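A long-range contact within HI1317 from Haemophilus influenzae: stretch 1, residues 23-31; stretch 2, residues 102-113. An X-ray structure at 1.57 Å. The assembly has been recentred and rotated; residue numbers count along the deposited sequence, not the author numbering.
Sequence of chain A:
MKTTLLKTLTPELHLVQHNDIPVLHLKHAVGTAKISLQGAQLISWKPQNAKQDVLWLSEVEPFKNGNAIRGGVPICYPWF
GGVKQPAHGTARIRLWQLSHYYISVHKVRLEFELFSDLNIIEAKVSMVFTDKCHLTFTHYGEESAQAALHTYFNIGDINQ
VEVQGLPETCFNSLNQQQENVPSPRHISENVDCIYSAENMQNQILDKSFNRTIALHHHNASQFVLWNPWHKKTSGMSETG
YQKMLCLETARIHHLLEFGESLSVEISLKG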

ATOM      1  N   VAL A  23      12.288   1.611 -10.830  1.00 23.27           N
ATOM      2  CA  VAL A  23      10.953   2.116 -10.600  1.00 23.05           C
ATOM      3  C   VAL A  23      10.285   2.468 -11.913  1.00 25.80           C
ATOM      4  O   VAL A  23      10.800   3.243 -12.723  1.00 22.60           O
ATOM      5  N   LEU A  24       9.085   1.945 -12.158  1.00 16.78           N
ATOM      6  CA  LEU A  24       8.380   2.381 -13.310  1.00 20.79           C
ATOM      7  C   LEU A  24       7.736   3.704 -13.059  1.00 22.43           C
ATOM      8  O   LEU A  24       7.084   3.900 -11.997  1.00 20.93           O
ATOM      9  N   HIS A  25       7.834   4.597 -14.052  1.00 19.11           N
ATOM     10  CA  HIS A  25       7.120   5.859 -14.026  1.00 20.23           C
ATOM     11  C   HIS A  25       6.020   5.881 -15.113  1.00 24.28           C
ATOM     12  O   HIS A  25       6.302   5.728 -16.294  1.00 26.15           O
ATOM     13  N   LEU A  26       4.767   6.081 -14.721  1.00 21.31           N
ATOM     14  CA  LEU A  26       3.654   6.204 -15.633  1.00 19.60           C
ATOM     15  C   LEU A  26       3.164   7.679 -15.665  1.00 24.77           C
ATOM     16  O   LEU A  26       2.956   8.305 -14.594  1.00 24.07           O
ATOM     17  N   LYS A  27       3.038   8.260 -16.867  1.00 24.16           N
ATOM     18  CA  LYS A  27       2.439   9.593 -17.040  1.00 22.59           C
ATOM     19  C   LYS A  27       1.427   9.517 -18.163  1.00 25.87           C
ATOM     20  O   LYS A  27       1.803   9.302 -19.327  1.00 28.39           O
ATOM     21  N   HIS A  28       0.165   9.640 -17.791  1.00 25.19           N
ATOM     22  CA  HIS A  28      -0.909   9.330 -18.721  1.00 29.30           C
ATOM     23  C   HIS A  28      -2.049  10.247 -18.479  1.00 29.53           C
ATOM     24  O   HIS A  28      -2.017  10.989 -17.552  1.00 29.44           O
ATOM     25  N   ALA A  29      -2.993  10.251 -19.400  1.00 28.51           N
ATOM     26  CA  ALA A  29      -4.165  11.084 -19.166  1.00 39.58           C
ATOM     27  C   ALA A  29      -4.764  10.827 -17.807  1.00 33.91           C
ATOM     28  O   ALA A  29      -5.201  11.766 -17.117  1.00 39.16           O
ATOM     29  N   VAL A  30      -4.793   9.559 -17.389  1.00 30.64           N
ATOM     30  CA  VAL A  30      -5.399   9.223 -16.119  1.00 27.35           C
ATOM     31  C   VAL A  30      -4.609   9.722 -14.896  1.00 33.39           C
ATOM     32  O   VAL A  30      -5.156   9.783 -13.756  1.00 31.41           O
ATOM     33  N   GLY A  31      -3.378  10.173 -15.113  1.00 23.94           N
ATOM     34  CA  GLY A  31      -2.589  10.685 -14.036  1.00 33.17           C
ATOM     35  C   GLY A  31      -1.174  10.115 -14.027  1.00 27.57           C
ATOM     36  O   GLY A  31      -0.686   9.651 -15.044  1.00 30.58           O
ATOM     37  N   TYR A 102      -0.899  -2.796 -20.325  1.00 27.04           N
ATOM     38  CA  TYR A 102      -1.971  -2.478 -21.271  1.00 25.01           C
ATOM     39  C   TYR A 102      -2.251  -0.991 -21.108  1.00 27.21           C
ATOM     40  O   TYR A 102      -2.698  -0.524 -20.052  1.00 25.64           O
ATOM     41  N   ILE A 103      -2.084  -0.285 -22.182  1.00 32.70           N
ATOM     42  CA  ILE A 103      -2.379   1.136 -22.216  1.00 26.86           C
ATOM     43  C   ILE A 103      -3.432   1.528 -23.238  1.00 27.06           C
ATOM     44  O   ILE A 103      -3.317   1.221 -24.417  1.00 31.22           O
ATOM     45  N   SER A 104      -4.473   2.236 -22.729  1.00 35.41           N
ATOM     46  CA  SER A 104      -5.528   2.743 -23.583  1.00 39.11           C
ATOM     47  C   SER A 104      -6.029   4.096 -23.107  1.00 43.90           C
ATOM     48  O   SER A 104      -5.629   4.593 -22.051  1.00 29.43           O
ATOM     49  N   VAL A 105      -6.945   4.701 -23.885  1.00 31.38           N
ATOM     50  CA  VAL A 105      -7.374   6.017 -23.610  1.00 35.20           C
ATOM     51  C   VAL A 105      -7.735   6.307 -22.191  1.00 33.93           C
ATOM     52  O   VAL A 105      -7.313   7.309 -21.657  1.00 33.86           O
ATOM     53  N   HIS A 106      -8.580   5.491 -21.571  1.00 31.89           N
ATOM     54  CA  HIS A 106      -8.970   5.906 -20.213  1.00 39.70           C
ATOM     55  C   HIS A 106      -8.470   4.988 -19.122  1.00 37.33           C
ATOM     56  O   HIS A 106      -9.034   5.005 -18.047  1.00 40.93           O
ATOM     57  N   LYS A 107      -7.486   4.163 -19.410  1.00 38.50           N
ATOM     58  CA  LYS A 107      -7.121   3.143 -18.417  1.00 39.20           C
ATOM     59  C   LYS A 107      -5.765   2.517 -18.675  1.00 31.44           C
ATOM     60  O   LYS A 107      -5.340   2.309 -19.828  1.00 29.70           O
ATOM     61  N   VAL A 108      -5.135   2.185 -17.583  1.00 28.57           N
ATOM     62  CA  VAL A 108      -3.842   1.551 -17.696  1.00 26.85           C
ATOM     63  C   VAL A 108      -3.780   0.362 -16.780  1.00 17.17           C
ATOM     64  O   VAL A 108      -4.107   0.464 -15.602  1.00 21.49           O
ATOM     65  N   ARG A 109      -3.341  -0.751 -17.337  1.00 21.87           N
ATOM     66  CA  ARG A 109      -3.228  -1.966 -16.485  1.00 26.19           C
ATOM     67  C   ARG A 109      -1.798  -2.456 -16.448  1.00 24.28           C
ATOM     68  O   ARG A 109      -1.245  -2.698 -17.487  1.00 24.50           O
ATOM     69  N   LEU A 110      -1.173  -2.622 -15.238  1.00 20.50           N
ATOM     70  CA  LEU A 110       0.182  -3.198 -15.130  1.00 18.52           C
ATOM     71  C   LEU A 110       0.041  -4.471 -14.292  1.00 16.58           C
ATOM     72  O   LEU A 110      -0.771  -4.470 -13.314  1.00 19.17           O
ATOM     73  N   GLU A 111       0.794  -5.501 -14.660  1.00 16.90           N
ATOM     74  CA  GLU A 111       0.782  -6.783 -13.887  1.00 17.51           C
ATOM     75  C   GLU A 111       2.210  -7.078 -13.539  1.00 18.17           C
ATOM     76  O   GLU A 111       3.087  -6.886 -14.358  1.00 18.93           O
ATOM     77  N   PHE A 112       2.422  -7.518 -12.326  1.00 15.95           N
ATOM     78  CA  PHE A 112       3.731  -7.877 -11.792  1.00 16.16           C
ATOM     79  C   PHE A 112       3.682  -9.294 -11.324  1.00 15.08           C
ATOM     80  O   PHE A 112       2.651  -9.755 -10.847  1.00 18.99           O
ATOM     81  N   GLU A 113       4.787 -10.037 -11.431  1.00 16.01           N
ATOM     82  CA  GLU A 113       4.785 -11.401 -10.886  1.00 14.30           C
ATOM     83  C   GLU A 113       6.056 -11.624 -10.005  1.00 17.06           C
ATOM     84  O   GLU A 113       7.092 -10.982 -10.267  1.00 16.27           O
TER

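When two β-strands face each other through their side chains rather than through backbone hydrogen bonds, the alternation of the extended chain decides which residues meet. HI1317 offers a compact example. Strands 23-28 and 107-113 run nearly antiparallel, at 164°, and their axes come no closer than 9.5 Å, a gap filled by side chains. From the first strand Leu 24, Leu 26 and His 28 point toward the partner, while Val 23, His 25 and Lys 27 lie out of reach; from the second, Val 108, Leu 110 and Phe 112 point inward, and Arg 109 and Glu 111 are out of reach.

The apolar contacts follow the antiparallel order. Leu 24, in the m,t rotamer, brings CD1 to 3.8 Å from CE1 of Phe 112, meeting the ring at its edge, and the same CD1 lies 4.4 Å from CD1 of Leu 110. Phe 112 has chi1 m, and Leu 110 is also m,t. Further along, Leu 26 adopts t,p and sets CD2 4.1 Å from CG1 of Val 108, a t rotamer. Beyond the strand, in the type I turn from His 28 to Gly 31, Val 30 (m) still points toward the other stretch: its CG2 is 4.3 Å from CG2 of Val 108, and its CG1 packs 3.5 Å from the backbone O of His 106. Val 108 thus meets Leu 26, Val 30 and His 28, with CG1 closest to Leu 26 and CG2 closest to the other two.

The aromatic contact is centred on His 28, whose chi1 is t and chi2 94°. CG2 of Val 108 sits 3.6 Å from the centroid of the imidazole ring, only 4° off its normal, so the methyl lies squarely over one face in a CH-π arrangement. Ile 103 (m,t) adds an oblique contact, its CG2 3.9 Å from CE1 of His 28.

Polar contacts gather at the same ring, which reaches the type I turn spanning Ser 104 to Lys 107. NE2 of His 28 donates a weak hydrogen bond to O of Val 105 at 3.4 Å, with an angle of 141°. O of Ser 104 lies near the ring plane, 3.0 Å from CE1 of His 28. The side chains of Val 105 and His 106 point away, leaving the turn backbone to meet the histidine. On the outward side of the second strand, NE of Arg 109 forms a salt bridge with OE2 of Glu 111 at 2.7 Å. In the second strand one face carries the packing, while Arg 109 and Glu 111 lie on the other.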

ATOM      1  CB  VAL A  23      10.976   3.364  -9.655  1.00 22.63           C
ATOM      2  CG1 VAL A  23       9.562   3.920  -9.444  1.00 18.87           C
ATOM      3  CG2 VAL A  23      11.629   2.995  -8.339  1.00 21.84           C
ATOM      4  CB  LEU A  24       7.254   1.400 -13.654  1.00 20.68           C
ATOM      5  CG  LEU A  24       7.652   0.135 -14.228  1.00 17.92           C
ATOM      6  CD1 LEU A  24       6.476  -0.871 -14.220  1.00 21.81           C
ATOM      7  CD2 LEU A  24       8.058   0.413 -15.667  1.00 21.79           C
ATOM      8  CB  HIS A  25       8.050   7.035 -14.351  1.00 21.87           C
ATOM      9  CG  HIS A  25       9.142   7.322 -13.317  1.00 21.32           C
ATOM     10  ND1 HIS A  25       9.660   8.577 -13.113  1.00 38.60           N
ATOM     11  CD2 HIS A  25       9.769   6.486 -12.460  1.00 21.92           C
ATOM     12  CE1 HIS A  25      10.576   8.536 -12.160  1.00 30.06           C
ATOM     13  NE2 HIS A  25      10.663   7.269 -11.749  1.00 26.21           N
ATOM     14  CB  LEU A  26       2.554   5.399 -15.009  1.00 20.99           C
ATOM     15  CG  LEU A  26       1.305   5.485 -15.868  1.00 20.94           C
ATOM     16  CD1 LEU A  26       1.479   4.868 -17.255  1.00 29.21           C
ATOM     17  CD2 LEU A  26       0.092   4.847 -15.107  1.00 26.78           C
ATOM     18  CB  LYS A  27       3.485  10.639 -17.382  1.00 30.67           C
ATOM     19  CG  LYS A  27       4.308  10.962 -16.185  1.00 32.50           C
ATOM     20  CD  LYS A  27       5.313  12.117 -16.486  1.00 41.34           C
ATOM     21  CE  LYS A  27       6.221  12.404 -15.281  1.00 60.15           C
ATOM     22  NZ  LYS A  27       6.707  11.146 -14.602  1.00 41.82           N
ATOM     23  CB  HIS A  28      -1.360   7.907 -18.430  1.00 28.66           C
ATOM     24  CG  HIS A  28      -2.480   7.406 -19.317  1.00 27.35           C
ATOM     25  ND1 HIS A  28      -2.227   6.700 -20.455  1.00 32.19           N
ATOM     26  CD2 HIS A  28      -3.816   7.371 -19.136  1.00 24.73           C
ATOM     27  CE1 HIS A  28      -3.371   6.291 -20.991  1.00 26.82           C
ATOM     28  NE2 HIS A  28      -4.346   6.672 -20.202  1.00 27.46           N
ATOM     29  CB  ALA A  29      -5.185  10.820 -20.223  1.00 38.45           C
ATOM     30  CB  VAL A  30      -5.623   7.731 -16.042  1.00 39.40           C
ATOM     31  CG1 VAL A  30      -6.517   7.231 -17.222  1.00 30.79           C
ATOM     32  CG2 VAL A  30      -4.310   7.064 -16.122  1.00 28.87           C
ATOM     33  CB  TYR A 102      -3.284  -3.276 -21.069  1.00 29.13           C
ATOM     34  CG  TYR A 102      -4.463  -2.790 -21.916  1.00 41.06           C
ATOM     35  CD1 TYR A 102      -4.621  -3.165 -23.272  1.00 53.92           C
ATOM     36  CD2 TYR A 102      -5.433  -1.955 -21.381  1.00 35.11           C
ATOM     37  CE1 TYR A 102      -5.684  -2.706 -24.049  1.00 53.68           C
ATOM     38  CE2 TYR A 102      -6.517  -1.501 -22.143  1.00 63.22           C
ATOM     39  CZ  TYR A 102      -6.642  -1.872 -23.471  1.00 57.61           C
ATOM     40  OH  TYR A 102      -7.689  -1.406 -24.226  1.00 56.88           O
ATOM     41  CB  ILE A 103      -1.080   1.887 -22.469  1.00 29.46           C
ATOM     42  CG1 ILE A 103      -0.068   1.583 -21.377  1.00 36.72           C
ATOM     43  CG2 ILE A 103      -1.323   3.389 -22.559  1.00 28.88           C
ATOM     44  CD1 ILE A 103       1.346   1.974 -21.747  1.00 32.45           C
ATOM     45  CB  SER A 104      -6.656   1.764 -23.596  1.00 27.60           C
ATOM     46  OG  SER A 104      -7.456   1.851 -22.449  1.00 40.09           O
ATOM     47  CB  VAL A 105      -8.602   6.373 -24.545  1.00 38.28           C
ATOM     48  CG1 VAL A 105      -9.466   7.416 -23.880  1.00 37.31           C
ATOM     49  CG2 VAL A 105      -8.096   6.834 -25.848  1.00 42.59           C
ATOM     50  CB  HIS A 106     -10.496   5.980 -20.057  1.00 45.54           C
ATOM     51  CG  HIS A 106     -11.128   7.003 -20.933  1.00 61.89           C
ATOM     52  ND1 HIS A 106     -10.961   8.354 -20.729  1.00 54.26           N
ATOM     53  CD2 HIS A 106     -11.877   6.873 -22.046  1.00 54.66           C
ATOM     54  CE1 HIS A 106     -11.612   9.016 -21.668  1.00 53.22           C
ATOM     55  NE2 HIS A 106     -12.173   8.140 -22.479  1.00 72.89           N
ATOM     56  CB  LYS A 107      -8.169   2.049 -18.444  1.00 35.67           C
ATOM     57  CG  LYS A 107      -7.923   0.890 -17.482  1.00 37.91           C
ATOM     58  CD  LYS A 107      -8.686  -0.375 -17.895  1.00 36.54           C
ATOM     59  CE  LYS A 107     -10.094  -0.352 -17.339  1.00 45.07           C
ATOM     60  NZ  LYS A 107     -10.849  -1.631 -17.635  1.00 50.75           N
ATOM     61  CB  VAL A 108      -2.722   2.527 -17.364  1.00 30.86           C
ATOM     62  CG1 VAL A 108      -1.360   1.867 -17.451  1.00 22.91           C
ATOM     63  CG2 VAL A 108      -2.777   3.720 -18.316  1.00 26.52           C
ATOM     64  CB  ARG A 109      -4.112  -3.098 -17.026  1.00 21.65           C
ATOM     65  CG  ARG A 109      -4.100  -4.349 -16.057  1.00 25.32           C
ATOM     66  CD  ARG A 109      -5.050  -5.538 -16.575  1.00 26.58           C
ATOM     67  NE  ARG A 109      -4.992  -6.690 -15.625  1.00 30.10           N
ATOM     68  CZ  ARG A 109      -5.868  -6.948 -14.657  1.00 30.19           C
ATOM     69  NH1 ARG A 109      -6.988  -6.209 -14.542  1.00 35.40           N
ATOM     70  NH2 ARG A 109      -5.656  -8.010 -13.852  1.00 35.42           N
ATOM     71  CB  LEU A 110       1.023  -2.237 -14.268  1.00 16.46           C
ATOM     72  CG  LEU A 110       1.174  -0.818 -14.892  1.00 19.49           C
ATOM     73  CD1 LEU A 110       2.172  -0.055 -13.907  1.00 20.36           C
ATOM     74  CD2 LEU A 110       1.642  -0.831 -16.337  1.00 22.88           C
ATOM     75  CB  GLU A 111       0.203  -8.005 -14.656  1.00 24.62           C
ATOM     76  CG  GLU A 111      -1.273  -7.683 -14.961  1.00 28.25           C
ATOM     77  CD  GLU A 111      -1.984  -8.851 -15.650  1.00 39.68           C
ATOM     78  OE1 GLU A 111      -1.379  -9.953 -15.760  1.00 32.42           O
ATOM     79  OE2 GLU A 111      -3.145  -8.661 -16.092  1.00 34.56           O
ATOM     80  CB  PHE A 112       4.062  -6.934 -10.623  1.00 15.53           C
ATOM     81  CG  PHE A 112       4.120  -5.506 -11.080  1.00 15.51           C
ATOM     82  CD1 PHE A 112       5.286  -5.009 -11.611  1.00 16.75           C
ATOM     83  CD2 PHE A 112       2.992  -4.677 -11.004  1.00 15.73           C
ATOM     84  CE1 PHE A 112       5.357  -3.708 -12.023  1.00 15.11           C
ATOM     85  CE2 PHE A 112       3.071  -3.357 -11.428  1.00 17.15           C
ATOM     86  CZ  PHE A 112       4.249  -2.878 -11.934  1.00 16.22           C
ATOM     87  CB  GLU A 113       4.788 -12.428 -12.009  1.00 16.70           C
ATOM     88  CG  GLU A 113       3.422 -12.381 -12.780  1.00 15.99           C
ATOM     89  CD  GLU A 113       3.465 -13.166 -14.059  1.00 20.71           C
ATOM     90  OE1 GLU A 113       4.494 -13.039 -14.763  1.00 19.81           O
ATOM     91  OE2 GLU A 113       2.534 -13.935 -14.310  1.00 24.88           O
TER